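Long-range contacts in Rho guanine nucleotide exchange factor 12 (Homo sapiens, PDB 1TXD), which acts as a guanine nucleotide exchange factor for the GTPase RhoA, the piece here being its DH and PH domains: residues A[124-135]-A[163-171]; A[226-234]-A[287-296]. The protein carries 1 engineered substitution. All blocks are in the same frame, centred on the assembly; numbering follows the deposited sequence.

In the fold
From the N terminus the chain runs through the helices of the DH domain, the exchange module of RhoGEF proteins. Interaction 1 lies wholly within it. The pair 124-135 and 163-171 closes a mostly helical loop of 27 residues and holds two neighbouring parts of the bundle together. The chain then follows helix 169-186 into the long helix 191-230. At the end of that helix interaction 2 begins. Residues 226-234 meet 287-296 and close a loop of 52 residues, which ties the last DH helix to the sheet of the PH domain. The two contacts follow in series, neither nested nor crossed. Their centres are about 25 Å apart.

Interaction 1 of 2, residues A[124-135]-A[163-171]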
loop_
_atom_site.group_PDB
_atom_site.type_symbol
_atom_site.label_atom_id
_atom_site.label_comp_id
_atom_site.label_asym_id
_atom_site.label_seq_id
_atom_site.Cartn_x
_atom_site.Cartn_y
_atom_site.Cartn_z
ATOM N N PHE A 124 4.435 2.510 -7.746
ATOM C CA PHE A 124 5.082 1.265 -7.321
ATOM C C PHE A 124 4.483 0.697 -6.034
ATOM O O PHE A 124 4.003 -0.419 -6.012
ATOM C CB PHE A 124 6.576 1.368 -7.185
ATOM C CG PHE A 124 7.232 0.042 -7.017
ATOM C CD1 PHE A 124 7.389 -0.785 -8.076
ATOM C CD2 PHE A 124 7.751 -0.350 -5.813
ATOM C CE1 PHE A 124 7.989 -2.016 -7.943
ATOM C CE2 PHE A 124 8.363 -1.581 -5.692
ATOM C CZ PHE A 124 8.490 -2.391 -6.750
ATOM N N CYS A 125 4.456 1.465 -4.978
ATOM C CA CYS A 125 4.129 0.920 -3.697
ATOM C C CYS A 125 2.639 0.551 -3.504
ATOM O O CYS A 125 2.321 -0.349 -2.753
ATOM C CB CYS A 125 4.544 1.901 -2.569
ATOM S SG CYS A 125 6.307 2.323 -2.467
ATOM N N SER A 126 1.743 1.295 -4.132
ATOM C CA SER A 126 0.289 1.077 -3.990
ATOM C C SER A 126 -0.098 -0.158 -4.789
ATOM O O SER A 126 -1.033 -0.806 -4.477
ATOM C CB SER A 126 -0.521 2.303 -4.470
ATOM O OG SER A 126 -0.383 2.484 -5.879
ATOM N N ASN A 127 0.704 -0.481 -5.788
ATOM C CA ASN A 127 0.559 -1.696 -6.541
ATOM C C ASN A 127 1.006 -3.007 -5.904
ATOM O O ASN A 127 0.666 -4.110 -6.435
ATOM C CB ASN A 127 1.364 -1.635 -7.847
ATOM C CG ASN A 127 0.891 -2.684 -8.837
ATOM O OD1 ASN A 127 -0.274 -2.849 -8.984
ATOM N ND2 ASN A 127 1.790 -3.453 -9.414
ATOM N N GLN A 128 1.756 -2.884 -4.814
ATOM C CA GLN A 128 2.344 -3.995 -4.140
ATOM C C GLN A 128 1.381 -5.137 -3.830
ATOM O O GLN A 128 1.754 -6.258 -4.095
ATOM C CB GLN A 128 3.075 -3.551 -2.861
ATOM C CG GLN A 128 3.585 -4.751 -2.036
ATOM C CD GLN A 128 4.466 -4.308 -0.900
ATOM O OE1 GLN A 128 5.421 -3.579 -1.109
ATOM N NE2 GLN A 128 4.119 -4.703 0.302
ATOM N N PRO A 129 0.201 -4.903 -3.261
ATOM C CA PRO A 129 -0.703 -6.008 -2.953
ATOM C C PRO A 129 -1.186 -6.673 -4.264
ATOM O O PRO A 129 -1.383 -7.902 -4.322
ATOM C CB PRO A 129 -1.887 -5.351 -2.210
ATOM C CG PRO A 129 -1.544 -3.923 -1.939
ATOM C CD PRO A 129 -0.343 -3.604 -2.859
ATOM N N PHE A 130 -1.407 -5.874 -5.302
ATOM C CA PHE A 130 -1.775 -6.471 -6.570
ATOM C C PHE A 130 -0.584 -7.309 -7.043
ATOM O O PHE A 130 -0.785 -8.378 -7.608
ATOM C CB PHE A 130 -2.198 -5.441 -7.679
ATOM C CG PHE A 130 -3.365 -4.581 -7.275
ATOM C CD1 PHE A 130 -4.670 -5.024 -7.431
ATOM C CD2 PHE A 130 -3.155 -3.317 -6.740
ATOM C CE1 PHE A 130 -5.737 -4.258 -7.026
ATOM C CE2 PHE A 130 -4.248 -2.533 -6.349
ATOM C CZ PHE A 130 -5.526 -2.990 -6.505
ATOM N N ALA A 131 0.635 -6.838 -6.843
ATOM C CA ALA A 131 1.789 -7.478 -7.563
ATOM C C ALA A 131 2.101 -8.794 -6.823
ATOM O O ALA A 131 2.337 -9.811 -7.430
ATOM C CB ALA A 131 2.969 -6.580 -7.635
ATOM N N LEU A 132 1.871 -8.816 -5.513
ATOM C CA LEU A 132 2.243 -9.979 -4.712
ATOM C C LEU A 132 1.221 -11.072 -4.975
ATOM O O LEU A 132 1.502 -12.235 -4.823
ATOM C CB LEU A 132 2.254 -9.639 -3.205
ATOM C CG LEU A 132 3.396 -8.756 -2.678
ATOM C CD1 LEU A 132 3.522 -8.858 -1.233
ATOM C CD2 LEU A 132 4.771 -9.028 -3.301
ATOM N N GLU A 133 0.001 -10.687 -5.309
ATOM C CA GLU A 133 -1.049 -11.658 -5.511
ATOM C C GLU A 133 -0.936 -12.215 -6.894
ATOM O O GLU A 133 -1.236 -13.375 -7.092
ATOM C CB GLU A 133 -2.443 -11.067 -5.198
ATOM C CG GLU A 133 -3.574 -11.805 -5.917
ATOM C CD GLU A 133 -3.917 -13.117 -5.279
ATOM O OE1 GLU A 133 -3.853 -13.179 -3.996
ATOM O OE2 GLU A 133 -4.299 -14.057 -6.058
ATOM N N MET A 134 -0.455 -11.423 -7.834
ATOM C CA MET A 134 -0.247 -11.896 -9.184
ATOM C C MET A 134 0.927 -12.880 -9.237
ATOM O O MET A 134 0.888 -13.823 -9.946
ATOM C CB MET A 134 0.026 -10.729 -10.121
ATOM C CG MET A 134 0.197 -11.069 -11.506
ATOM S SD MET A 134 -1.091 -12.133 -12.178
ATOM C CE MET A 134 -2.228 -10.889 -12.995
ATOM N N ILE A 135 2.008 -12.595 -8.528
ATOM C CA ILE A 135 3.101 -13.534 -8.354
ATOM C C ILE A 135 2.592 -14.879 -7.836
ATOM O O ILE A 135 2.890 -15.855 -8.467
ATOM C CB ILE A 135 4.212 -12.945 -7.437
ATOM C CG1 ILE A 135 4.876 -11.718 -8.069
ATOM C CG2 ILE A 135 5.232 -13.996 -7.000
ATOM C CD1 ILE A 135 5.525 -10.849 -6.961
ATOM N N LEU A 163 11.134 -12.960 -3.960
ATOM C CA LEU A 163 10.566 -11.848 -4.716
ATOM C C LEU A 163 9.614 -11.071 -3.839
ATOM O O LEU A 163 9.743 -9.872 -3.680
ATOM C CB LEU A 163 9.861 -12.365 -5.985
ATOM C CG LEU A 163 9.453 -11.297 -7.047
ATOM C CD1 LEU A 163 10.650 -10.416 -7.423
ATOM C CD2 LEU A 163 8.860 -11.863 -8.336
ATOM N N LYS A 164 8.662 -11.753 -3.245
ATOM C CA LYS A 164 7.698 -11.098 -2.388
ATOM C C LYS A 164 8.352 -10.280 -1.272
ATOM O O LYS A 164 7.773 -9.337 -0.820
ATOM C CB LYS A 164 6.683 -12.066 -1.818
ATOM C CG LYS A 164 7.127 -12.937 -0.630
ATOM C CD LYS A 164 6.089 -13.987 -0.264
ATOM C CE LYS A 164 6.700 -15.143 0.499
ATOM N NZ LYS A 164 7.256 -14.614 1.805
ATOM N N ASP A 165 9.541 -10.680 -0.824
ATOM C CA ASP A 165 10.245 -9.967 0.237
ATOM C C ASP A 165 11.157 -8.857 -0.262
ATOM O O ASP A 165 11.559 -8.043 0.504
ATOM C CB ASP A 165 11.084 -10.962 1.067
ATOM C CG ASP A 165 10.257 -12.032 1.687
ATOM O OD1 ASP A 165 10.665 -13.225 1.553
ATOM O OD2 ASP A 165 9.206 -11.763 2.326
ATOM N N ILE A 166 11.516 -8.837 -1.542
ATOM C CA ILE A 166 12.375 -7.770 -2.044
ATOM C C ILE A 166 11.547 -6.567 -2.486
ATOM O O ILE A 166 11.916 -5.409 -2.344
ATOM C CB ILE A 166 13.232 -8.350 -3.207
ATOM C CG1 ILE A 166 14.013 -9.578 -2.740
ATOM C CG2 ILE A 166 14.127 -7.244 -3.760
ATOM C CD1 ILE A 166 14.948 -10.150 -3.800
ATOM N N ILE A 167 10.397 -6.826 -3.055
ATOM C CA ILE A 167 9.597 -5.761 -3.581
ATOM C C ILE A 167 9.241 -4.671 -2.600
ATOM O O ILE A 167 9.340 -3.502 -2.914
ATOM C CB ILE A 167 8.394 -6.426 -4.244
ATOM C CG1 ILE A 167 8.746 -6.732 -5.695
ATOM C CG2 ILE A 167 7.095 -5.598 -4.216
ATOM C CD1 ILE A 167 7.851 -7.810 -6.147
ATOM N N PRO A 168 8.909 -5.065 -1.374
ATOM C CA PRO A 168 8.603 -4.097 -0.317
ATOM C C PRO A 168 9.792 -3.168 0.140
ATOM O O PRO A 168 9.630 -2.436 1.169
ATOM C CB PRO A 168 8.132 -4.961 0.862
ATOM C CG PRO A 168 7.703 -6.323 0.316
ATOM C CD PRO A 168 8.754 -6.474 -0.987
ATOM N N THR A 169 10.942 -3.243 -0.552
ATOM C CA THR A 169 12.084 -2.421 -0.201
ATOM C C THR A 169 11.837 -0.964 -0.574
ATOM O O THR A 169 12.317 -0.085 0.196
ATOM C CB THR A 169 13.404 -2.895 -0.794
ATOM O OG1 THR A 169 13.274 -3.085 -2.216
ATOM C CG2 THR A 169 13.768 -4.267 -0.228
ATOM N N GLN A 170 11.074 -0.685 -1.659
ATOM C CA GLN A 170 10.747 0.701 -1.989
ATOM C C GLN A 170 9.955 1.415 -0.865
ATOM O O GLN A 170 10.340 2.510 -0.421
ATOM C CB GLN A 170 9.929 0.795 -3.243
ATOM C CG GLN A 170 9.760 2.213 -3.710
ATOM C CD GLN A 170 11.127 2.928 -4.082
ATOM O OE1 GLN A 170 12.178 2.277 -4.324
ATOM N NE2 GLN A 170 11.084 4.254 -4.124
ATOM N N MET A 171 8.870 0.815 -0.389
ATOM C CA MET A 171 8.096 1.440 0.696
ATOM C C MET A 171 9.000 1.658 1.889
ATOM O O MET A 171 8.934 2.722 2.503
ATOM C CB MET A 171 6.867 0.583 1.049
ATOM C CG MET A 171 5.974 1.063 2.231
ATOM S SD MET A 171 4.854 2.433 1.762
ATOM C CE MET A 171 5.636 3.740 2.562
HETATM O O HOH W 1 7.485 -1.391 -1.786
#
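The two backbones run in opposite directions, each with a break between two helical pieces, and Cys125 comes opposite Met171, Gln128 opposite Pro168 and Leu132 opposite Lys164. With chi1 at -169°, CG of Phe124 swings away from the backbone N and carries the ring edge to the Ile167 carbonyl. Phe124 CE2 lies 3.5 Å from Ile167 O, in the ring plane. Phe124 CD2 also touches Gln170 CB at 3.6 Å. The amide of Gln170 turns off to hydrogen bonds with His39 and His79. Cys125 SG sits against Gln170 CG and the backbone N of Met171. This is packing inside the helical bundle of the DH domain, where helix 112-126 gives way to helix 128-141 beside the turn from Ile166 to Thr169. Gln128 stretches across Pro168 at about a right angle, with OE1 3.3 Å from Pro168 CA. A water links Gln128 OE1, the carbonyl of Ile167 and the amide of Met171, to which it is the acceptor at 3.0 Å from Met171 N. Further along, Leu132 CD2 rests on Lys164 CA at 3.7 Å. Ile135 and Ile167 meet tip to tip, CD1 to CD1 at 3.9 Å, and Ile135 CD1 also packs on Leu163 CD2.

Interaction 2 of 2, residues A[226-234]-A[287-296]; sequences DYQRRLDTS and LQKQDDRLVL
At the end of the helix, Arg230 has CG anti to its carbonyl carbon (chi1 -59°) and bends at chi3 (-60°), which brings its guanidinium against Leu294 and the carbonyl of Asp292. This is the junction of the DH and PH domains: the last turn of helix 191-230 runs into the short strand 231-232, which pairs in parallel with strand 293-295 of the PH sheet. Leu294 N donates to Arg230 O at 3.0 Å. Asp232 N donates to Leu294 O at 2.8 Å. Leu296 N donates to Asp232 O at 3.2 Å. Leu294 CG lies over one face of the Arg230 guanidinium, and Leu294 CD1 reaches Tyr227 CD1. Arg230 NH1 makes a weak, bent bond to Asp292 O. Arg230 NE lies near Asp226 OD2 as a salt bridge of charges only, the oxygen well out of the guanidinium plane. Asp226 also holds Arg229 through a salt bridge. With an alanine here in place of Arg230, Leu294 would probably lose the guanidinium that lies against it, Asp292 O its weak partner, and Asp226 one of its two arginines. Leu231 CD1 meets Leu287 CD2 at 3.7 Å. On the other face of the sheet from Leu294, Asp232 OD2 is 4.2 Å from Arg293 NH1, too far for a salt bridge; the carboxylate and guanidinium planes are 88° apart. Asp232 OD1 pairs with Ser234 OG at 2.8 Å through its syn lone pair.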
loop_
_atom_site.group_PDB
_atom_site.type_symbol
_atom_site.label_atom_id
_atom_site.label_comp_id
_atom_site.label_asym_id
_atom_site.label_seq_id
_atom_site.Cartn_x
_atom_site.Cartn_y
_atom_site.Cartn_z
ATOM N N ASP A 226 -10.189 -9.517 -4.814
ATOM C CA ASP A 226 -10.118 -10.869 -4.267
ATOM C C ASP A 226 -11.516 -11.369 -3.926
ATOM O O ASP A 226 -11.877 -12.488 -4.269
ATOM C CB ASP A 226 -9.267 -10.879 -2.978
ATOM C CG ASP A 226 -8.921 -12.296 -2.525
ATOM O OD1 ASP A 226 -8.246 -13.029 -3.302
ATOM O OD2 ASP A 226 -9.301 -12.743 -1.417
ATOM N N TYR A 227 -12.299 -10.542 -3.229
ATOM C CA TYR A 227 -13.659 -10.947 -2.901
ATOM C C TYR A 227 -14.428 -11.149 -4.203
ATOM O O TYR A 227 -15.074 -12.173 -4.383
ATOM C CB TYR A 227 -14.312 -9.904 -2.015
ATOM C CG TYR A 227 -13.696 -9.774 -0.648
ATOM C CD1 TYR A 227 -12.838 -10.743 -0.115
ATOM C CD2 TYR A 227 -14.010 -8.705 0.135
ATOM C CE1 TYR A 227 -12.272 -10.593 1.164
ATOM C CE2 TYR A 227 -13.481 -8.555 1.401
ATOM C CZ TYR A 227 -12.621 -9.498 1.920
ATOM O OH TYR A 227 -12.132 -9.288 3.208
ATOM N N GLN A 228 -14.295 -10.216 -5.144
ATOM C CA GLN A 228 -15.002 -10.316 -6.432
ATOM C C GLN A 228 -14.646 -11.570 -7.196
ATOM O O GLN A 228 -15.450 -12.067 -7.999
ATOM C CB GLN A 228 -14.731 -9.093 -7.331
ATOM C CG GLN A 228 -15.475 -9.096 -8.719
ATOM C CD GLN A 228 -17.018 -9.098 -8.596
ATOM O OE1 GLN A 228 -17.566 -9.093 -7.495
ATOM N NE2 GLN A 228 -17.702 -9.114 -9.731
ATOM N N ARG A 229 -13.448 -12.088 -6.956
ATOM C CA ARG A 229 -12.991 -13.304 -7.645
ATOM C C ARG A 229 -13.655 -14.529 -7.018
ATOM O O ARG A 229 -14.166 -15.385 -7.717
ATOM C CB ARG A 229 -11.462 -13.415 -7.568
ATOM C CG ARG A 229 -10.824 -14.387 -8.542
ATOM C CD ARG A 229 -9.302 -14.550 -8.342
ATOM N NE ARG A 229 -8.938 -14.613 -6.925
ATOM C CZ ARG A 229 -9.132 -15.667 -6.122
ATOM N NH1 ARG A 229 -9.670 -16.796 -6.579
ATOM N NH2 ARG A 229 -8.780 -15.593 -4.841
ATOM N N ARG A 230 -13.675 -14.569 -5.688
ATOM C CA ARG A 230 -14.240 -15.697 -4.931
ATOM C C ARG A 230 -15.794 -15.752 -4.935
ATOM O O ARG A 230 -16.394 -16.756 -4.545
ATOM C CB ARG A 230 -13.687 -15.662 -3.491
ATOM C CG ARG A 230 -12.140 -15.751 -3.443
ATOM C CD ARG A 230 -11.557 -16.046 -2.067
ATOM N NE ARG A 230 -11.909 -15.010 -1.089
ATOM C CZ ARG A 230 -12.129 -15.213 0.214
ATOM N NH1 ARG A 230 -12.050 -16.429 0.744
ATOM N NH2 ARG A 230 -12.440 -14.187 1.000
ATOM N N LEU A 231 -16.420 -14.668 -5.397
ATOM C CA LEU A 231 -17.877 -14.540 -5.492
ATOM C C LEU A 231 -18.491 -15.650 -6.350
ATOM O O LEU A 231 -18.092 -15.856 -7.495
ATOM C CB LEU A 231 -18.235 -13.151 -6.062
ATOM C CG LEU A 231 -19.674 -12.613 -6.001
ATOM C CD1 LEU A 231 -19.995 -12.054 -4.607
ATOM C CD2 LEU A 231 -19.926 -11.549 -7.094
ATOM N N ASP A 232 -19.476 -16.347 -5.778
ATOM C CA ASP A 232 -20.106 -17.523 -6.391
ATOM C C ASP A 232 -21.610 -17.288 -6.607
ATOM O O ASP A 232 -22.412 -17.442 -5.682
ATOM C CB ASP A 232 -19.881 -18.765 -5.505
ATOM C CG ASP A 232 -20.542 -20.027 -6.058
ATOM O OD1 ASP A 232 -20.980 -20.026 -7.228
ATOM O OD2 ASP A 232 -20.651 -21.079 -5.390
ATOM N N THR A 233 -21.972 -16.919 -7.835
ATOM C CA THR A 233 -23.373 -16.805 -8.247
ATOM C C THR A 233 -23.799 -18.071 -9.010
ATOM O O THR A 233 -23.993 -18.038 -10.228
ATOM C CB THR A 233 -23.595 -15.535 -9.123
ATOM O OG1 THR A 233 -22.720 -15.548 -10.258
ATOM C CG2 THR A 233 -23.205 -14.284 -8.388
ATOM N N SER A 234 -23.938 -19.181 -8.283
ATOM C CA SER A 234 -24.280 -20.474 -8.888
ATOM C C SER A 234 -25.794 -20.691 -8.934
ATOM O O SER A 234 -26.303 -21.337 -9.850
ATOM C CB SER A 234 -23.607 -21.630 -8.132
ATOM O OG SER A 234 -22.350 -21.949 -8.702
ATOM N N LEU A 287 -23.029 -12.480 2.224
ATOM C CA LEU A 287 -22.297 -13.611 1.656
ATOM C C LEU A 287 -22.105 -14.714 2.693
ATOM O O LEU A 287 -22.209 -14.458 3.892
ATOM C CB LEU A 287 -20.935 -13.147 1.130
ATOM C CG LEU A 287 -20.915 -11.951 0.173
ATOM C CD1 LEU A 287 -19.522 -11.361 0.088
ATOM C CD2 LEU A 287 -21.399 -12.339 -1.214
ATOM N N GLN A 288 -21.823 -15.932 2.220
ATOM C CA GLN A 288 -21.633 -17.112 3.077
ATOM C C GLN A 288 -20.262 -17.756 2.850
ATOM O O GLN A 288 -19.922 -18.098 1.713
ATOM C CB GLN A 288 -22.734 -18.151 2.795
ATOM C CG GLN A 288 -23.664 -18.451 3.981
ATOM C CD GLN A 288 -24.497 -19.718 3.779
ATOM O OE1 GLN A 288 -25.196 -19.853 2.773
ATOM N NE2 GLN A 288 -24.424 -20.641 4.734
ATOM N N LYS A 289 -19.495 -17.937 3.929
ATOM C CA LYS A 289 -18.153 -18.558 3.854
ATOM C C LYS A 289 -18.230 -20.086 3.705
ATOM O O LYS A 289 -18.256 -20.812 4.702
ATOM C CB LYS A 289 -17.295 -18.195 5.093
ATOM C CG LYS A 289 -16.428 -16.937 4.931
ATOM C CD LYS A 289 -15.461 -16.709 6.108
ATOM C CE LYS A 289 -14.661 -15.405 5.920
ATOM N NZ LYS A 289 -13.208 -15.523 6.238
ATOM N N GLN A 290 -18.249 -20.562 2.459
ATOM C CA GLN A 290 -18.297 -21.998 2.161
ATOM C C GLN A 290 -16.981 -22.462 1.538
ATOM O O GLN A 290 -16.816 -22.418 0.314
ATOM C CB GLN A 290 -19.460 -22.303 1.211
ATOM C CG GLN A 290 -20.841 -22.258 1.882
ATOM C CD GLN A 290 -21.518 -23.622 1.975
ATOM O OE1 GLN A 290 -20.853 -24.660 1.981
ATOM N NE2 GLN A 290 -22.843 -23.617 2.050
ATOM N N ASP A 291 -16.062 -22.931 2.385
ATOM C CA ASP A 291 -14.676 -23.213 1.990
ATOM C C ASP A 291 -14.046 -21.946 1.384
ATOM O O ASP A 291 -13.989 -20.910 2.060
ATOM C CB ASP A 291 -14.580 -24.425 1.042
ATOM C CG ASP A 291 -14.935 -25.742 1.718
ATOM O OD1 ASP A 291 -14.740 -25.877 2.945
ATOM O OD2 ASP A 291 -15.400 -26.710 1.087
ATOM N N ASP A 292 -13.603 -22.013 0.124
ATOM C CA ASP A 292 -12.953 -20.875 -0.538
ATOM C C ASP A 292 -13.947 -19.796 -0.993
ATOM O O ASP A 292 -13.629 -18.609 -0.977
ATOM C CB ASP A 292 -12.137 -21.349 -1.753
ATOM C CG ASP A 292 -10.867 -22.091 -1.361
ATOM O OD1 ASP A 292 -10.399 -21.932 -0.213
ATOM O OD2 ASP A 292 -10.261 -22.857 -2.145
ATOM N N ARG A 293 -15.145 -20.214 -1.391
ATOM C CA ARG A 293 -16.076 -19.336 -2.094
ATOM C C ARG A 293 -16.775 -18.337 -1.173
ATOM O O ARG A 293 -16.695 -18.421 0.053
ATOM C CB ARG A 293 -17.136 -20.165 -2.838
ATOM C CG ARG A 293 -16.597 -21.236 -3.781
ATOM C CD ARG A 293 -17.626 -22.314 -4.129
ATOM N NE ARG A 293 -17.005 -23.538 -4.640
ATOM C CZ ARG A 293 -17.646 -24.688 -4.840
ATOM N NH1 ARG A 293 -18.949 -24.809 -4.578
ATOM N NH2 ARG A 293 -16.984 -25.731 -5.307
ATOM N N LEU A 294 -17.454 -17.387 -1.804
ATOM C CA LEU A 294 -18.299 -16.415 -1.128
ATOM C C LEU A 294 -19.608 -16.364 -1.901
ATOM O O LEU A 294 -19.660 -15.802 -2.998
ATOM C CB LEU A 294 -17.657 -15.023 -1.130
ATOM C CG LEU A 294 -16.393 -14.816 -0.298
ATOM C CD1 LEU A 294 -15.903 -13.379 -0.484
ATOM C CD2 LEU A 294 -16.612 -15.146 1.182
ATOM N N VAL A 295 -20.667 -16.930 -1.321
ATOM C CA VAL A 295 -21.880 -17.235 -2.080
ATOM C C VAL A 295 -22.910 -16.109 -2.031
ATOM O O VAL A 295 -23.204 -15.566 -0.972
ATOM C CB VAL A 295 -22.534 -18.550 -1.615
ATOM C CG1 VAL A 295 -23.312 -19.178 -2.764
ATOM C CG2 VAL A 295 -21.489 -19.534 -1.084
ATOM N N LEU A 296 -23.427 -15.757 -3.206
ATOM C CA LEU A 296 -24.535 -14.829 -3.352
ATOM C C LEU A 296 -25.808 -15.636 -3.664
ATOM O O LEU A 296 -26.000 -16.085 -4.799
ATOM C CB LEU A 296 -24.241 -13.834 -4.474
ATOM C CG LEU A 296 -25.088 -12.555 -4.487
ATOM C CD1 LEU A 296 -24.704 -11.622 -3.343
ATOM C CD2 LEU A 296 -24.980 -11.836 -5.833
#